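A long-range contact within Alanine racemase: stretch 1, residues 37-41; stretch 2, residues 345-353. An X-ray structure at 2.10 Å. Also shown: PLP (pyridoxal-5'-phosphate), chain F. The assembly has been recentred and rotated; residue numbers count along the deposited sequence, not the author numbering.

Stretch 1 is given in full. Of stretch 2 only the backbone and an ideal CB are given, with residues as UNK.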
# COMPACT_ATOMS: atom_id res chain seq x y z
N ALA B 37 -6.08 5.13 -10.58
CA ALA B 37 -6.46 4.21 -11.64
C ALA B 37 -6.33 2.78 -11.15
O ALA B 37 -5.72 1.94 -11.80
CB ALA B 37 -5.57 4.45 -12.86
N TYR B 38 -6.92 2.51 -9.98
CA TYR B 38 -6.87 1.18 -9.38
C TYR B 38 -5.44 0.68 -9.29
O TYR B 38 -5.15 -0.47 -9.61
CB TYR B 38 -7.72 0.20 -10.19
CG TYR B 38 -9.21 0.39 -10.00
CD1 TYR B 38 -9.76 1.66 -9.88
CD2 TYR B 38 -10.07 -0.70 -9.95
CE1 TYR B 38 -11.12 1.84 -9.70
CE2 TYR B 38 -11.44 -0.53 -9.78
CZ TYR B 38 -11.95 0.74 -9.65
OH TYR B 38 -13.30 0.93 -9.46
N ASN B 39 -4.55 1.58 -8.88
CA ASN B 39 -3.12 1.27 -8.71
C ASN B 39 -2.37 1.09 -10.03
O ASN B 39 -1.21 0.69 -10.02
CB ASN B 39 -2.97 0.01 -7.85
CG ASN B 39 -1.59 -0.10 -7.22
OD1 ASN B 39 -1.15 -1.20 -6.86
ND2 ASN B 39 -0.91 1.03 -7.05
N HIS B 40 -3.00 1.38 -11.16
CA HIS B 40 -2.33 1.22 -12.46
C HIS B 40 -1.57 2.47 -12.93
O HIS B 40 -0.90 2.43 -13.97
CB HIS B 40 -3.34 0.82 -13.55
CG HIS B 40 -3.84 -0.59 -13.43
ND1 HIS B 40 -4.66 -1.01 -12.41
CD2 HIS B 40 -3.65 -1.67 -14.23
CE1 HIS B 40 -4.95 -2.29 -12.57
NE2 HIS B 40 -4.35 -2.71 -13.67
N GLY B 41 -1.67 3.56 -12.19
CA GLY B 41 -0.98 4.79 -12.58
C GLY B 41 -1.87 5.69 -13.42
O GLY B 41 -1.81 5.67 -14.65
N UNK B 345 -10.42 -9.64 -6.98
CA UNK B 345 -9.42 -9.03 -7.85
C UNK B 345 -9.24 -7.52 -7.65
O UNK B 345 -8.16 -6.99 -7.91
CB UNK B 345 -9.80 -9.30 -9.31
N UNK B 346 -10.29 -6.84 -7.20
CA UNK B 346 -10.21 -5.40 -6.94
C UNK B 346 -9.08 -5.14 -5.94
O UNK B 346 -8.27 -4.22 -6.11
CB UNK B 346 -11.54 -4.86 -6.41
N UNK B 347 -9.03 -5.96 -4.89
CA UNK B 347 -8.02 -5.79 -3.85
C UNK B 347 -6.62 -6.20 -4.27
O UNK B 347 -5.64 -5.53 -3.92
CB UNK B 347 -8.42 -6.59 -2.61
N UNK B 348 -6.50 -7.28 -5.03
CA UNK B 348 -5.18 -7.72 -5.45
C UNK B 348 -4.45 -6.69 -6.33
O UNK B 348 -3.26 -6.47 -6.16
CB UNK B 348 -5.30 -9.05 -6.20
N UNK B 349 -5.16 -6.05 -7.27
CA UNK B 349 -4.47 -5.06 -8.10
C UNK B 349 -4.06 -3.82 -7.31
O UNK B 349 -3.14 -3.11 -7.71
CB UNK B 349 -5.36 -4.65 -9.27
N UNK B 350 -4.73 -3.59 -6.18
CA UNK B 350 -4.42 -2.45 -5.33
C UNK B 350 -3.30 -2.77 -4.35
O UNK B 350 -2.77 -1.87 -3.69
CB UNK B 350 -5.67 -2.00 -4.57
N UNK B 351 -2.92 -4.04 -4.25
CA UNK B 351 -1.89 -4.45 -3.30
C UNK B 351 -0.43 -4.05 -3.55
O UNK B 351 0.25 -3.61 -2.62
CB UNK B 351 -1.94 -5.98 -3.21
N UNK B 352 0.07 -4.21 -4.79
CA UNK B 352 1.46 -3.86 -5.12
C UNK B 352 1.84 -2.45 -4.68
O UNK B 352 1.33 -1.46 -5.21
CB UNK B 352 1.69 -4.00 -6.63
N UNK B 353 2.76 -2.36 -3.72
CA UNK B 353 3.18 -1.07 -3.17
C UNK B 353 4.64 -1.12 -2.68
O UNK B 353 5.42 -1.97 -3.11
CB UNK B 353 2.25 -0.66 -2.02
N1 PLP F . -18.99 4.23 -8.94
C2 PLP F . -18.62 4.56 -7.63
C2A PLP F . -19.45 5.57 -6.85
C3 PLP F . -17.48 3.94 -7.07
O3 PLP F . -17.10 4.24 -5.78
C4 PLP F . -16.73 3.00 -7.84
C4A PLP F . -15.49 2.26 -7.27
C5 PLP F . -17.17 2.69 -9.18
C6 PLP F . -18.29 3.31 -9.70
C5A PLP F . -16.46 1.69 -10.05
O4P PLP F . -16.92 0.37 -9.79
P PLP F . -16.40 -0.98 -10.52
O1P PLP F . -14.95 -1.05 -10.39
O2P PLP F . -17.10 -2.02 -9.75
O3P PLP F . -16.86 -0.81 -11.91

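Position 345 lies in a helix, and its CB has nothing of stretch 1 within 5.5 Å. The contact places no demand on it, so many residues would suit. It is Asn345, whose backbone O accepts a hydrogen bond from N of residue 349 at 3.2 Å.

Position 346 is also helical. Its CB points sideways, 5.5 Å from Tyr38 CE2, and the phosphate of PLP lies further out, beyond the Tyr38 hydroxyl. A long side chain could reach it: Lys or Arg by charge, Tyr by a hydroxyl. The residue is Tyr346. Its CD2 packs 4.1 Å from CE2 of Tyr38, an apolar contact between the rings. Tyr38 OH donates to PLP O1P at 2.7 Å, and Tyr346 OH donates to PLP O2P at 2.7 Å. The cofactor therefore links the two stretches through hydroxyls from each.

Positions 347 and 348 have CB atoms beyond the reach of stretch 1. Any residue that tolerates a helix would fit this contact. They are Glu347, whose carboxylate is hydrogen-bonded outside the two stretches, and Val348, whose backbone O accepts a helix hydrogen bond.

Position 349 points toward stretch 1. Its CB is 4.1 Å from His40 CE1 and 4.2 Å from Tyr38 O. The imidazole is held in place here, because His40 ND1 donates to Tyr38 O at 2.9 Å. A compact side chain such as Ala, Val, Thr or Ile would suit the site. It is Val349, with chi1 in the m well. Its CB lies 4.0 Å from His40 CE1. Its backbone O is 2.9 Å from Asn39 OD1 as modelled; the Asn39 amide is probably turned over, so the polar contact remains open.

Position 350 has its CA nearest that of Asn39, at 5.2 Å. CB points sideways, 4.7 Å from Asn39 CB. Ala, Ser, Cys or Val are plausible. It is Cys350, with SG 4.5 Å from Tyr38 C, a loose packing contact.

Position 351 points away from stretch 1, so a long or polar side chain is free to run off. It is Arg351. Its N donates to Val348 O at 3.1 Å, while its side chain makes no close contact with stretch 1.

Position 352 has phi -51° and psi 114°, which proline accepts readily, though other residues could adopt them. Its CB points sideways, near the Asn39 amide. It is Pro352, whose ring packs beside the end of the Asn39 side chain.

Position 353 is extended, and its CB has no neighbour in stretch 1 within 5.5 Å. Many residues would do. It is Thr353, which makes no contact here.

Stretch 2 345-353: NYEVVCRPT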
# COMPACT_ATOMS: atom_id res chain seq x y z
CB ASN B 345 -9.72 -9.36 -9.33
CG ASN B 345 -11.18 -9.15 -9.71
OD1 ASN B 345 -11.67 -9.76 -10.67
ND2 ASN B 345 -11.87 -8.29 -8.99
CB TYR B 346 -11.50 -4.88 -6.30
CG TYR B 346 -12.73 -4.82 -7.18
CD1 TYR B 346 -13.50 -5.95 -7.40
CD2 TYR B 346 -13.15 -3.62 -7.73
CE1 TYR B 346 -14.66 -5.88 -8.15
CE2 TYR B 346 -14.31 -3.53 -8.48
CZ TYR B 346 -15.07 -4.67 -8.68
OH TYR B 346 -16.24 -4.60 -9.39
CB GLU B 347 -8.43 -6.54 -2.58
CG GLU B 347 -7.46 -6.33 -1.41
CD GLU B 347 -8.00 -6.82 -0.08
OE1 GLU B 347 -8.44 -7.99 0.00
OE2 GLU B 347 -7.99 -6.05 0.90
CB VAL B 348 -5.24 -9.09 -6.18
CG1 VAL B 348 -5.85 -10.14 -5.25
CG2 VAL B 348 -6.04 -8.98 -7.44
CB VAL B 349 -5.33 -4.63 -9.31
CG1 VAL B 349 -5.60 -5.84 -10.21
CG2 VAL B 349 -6.62 -3.97 -8.85
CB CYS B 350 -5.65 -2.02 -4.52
SG CYS B 350 -6.87 -1.03 -5.43
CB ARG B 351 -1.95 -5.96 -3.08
CG ARG B 351 -3.17 -6.43 -2.30
CD ARG B 351 -3.18 -5.90 -0.86
NE ARG B 351 -3.14 -4.44 -0.81
CZ ARG B 351 -4.10 -3.64 -1.27
NH1 ARG B 351 -5.19 -4.16 -1.83
NH2 ARG B 351 -3.97 -2.32 -1.19
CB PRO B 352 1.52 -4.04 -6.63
CG PRO B 352 0.57 -5.19 -6.85
CD PRO B 352 -0.61 -4.77 -5.97
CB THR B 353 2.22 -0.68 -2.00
OG1 THR B 353 2.45 0.67 -1.59
CG2 THR B 353 2.42 -1.61 -0.80
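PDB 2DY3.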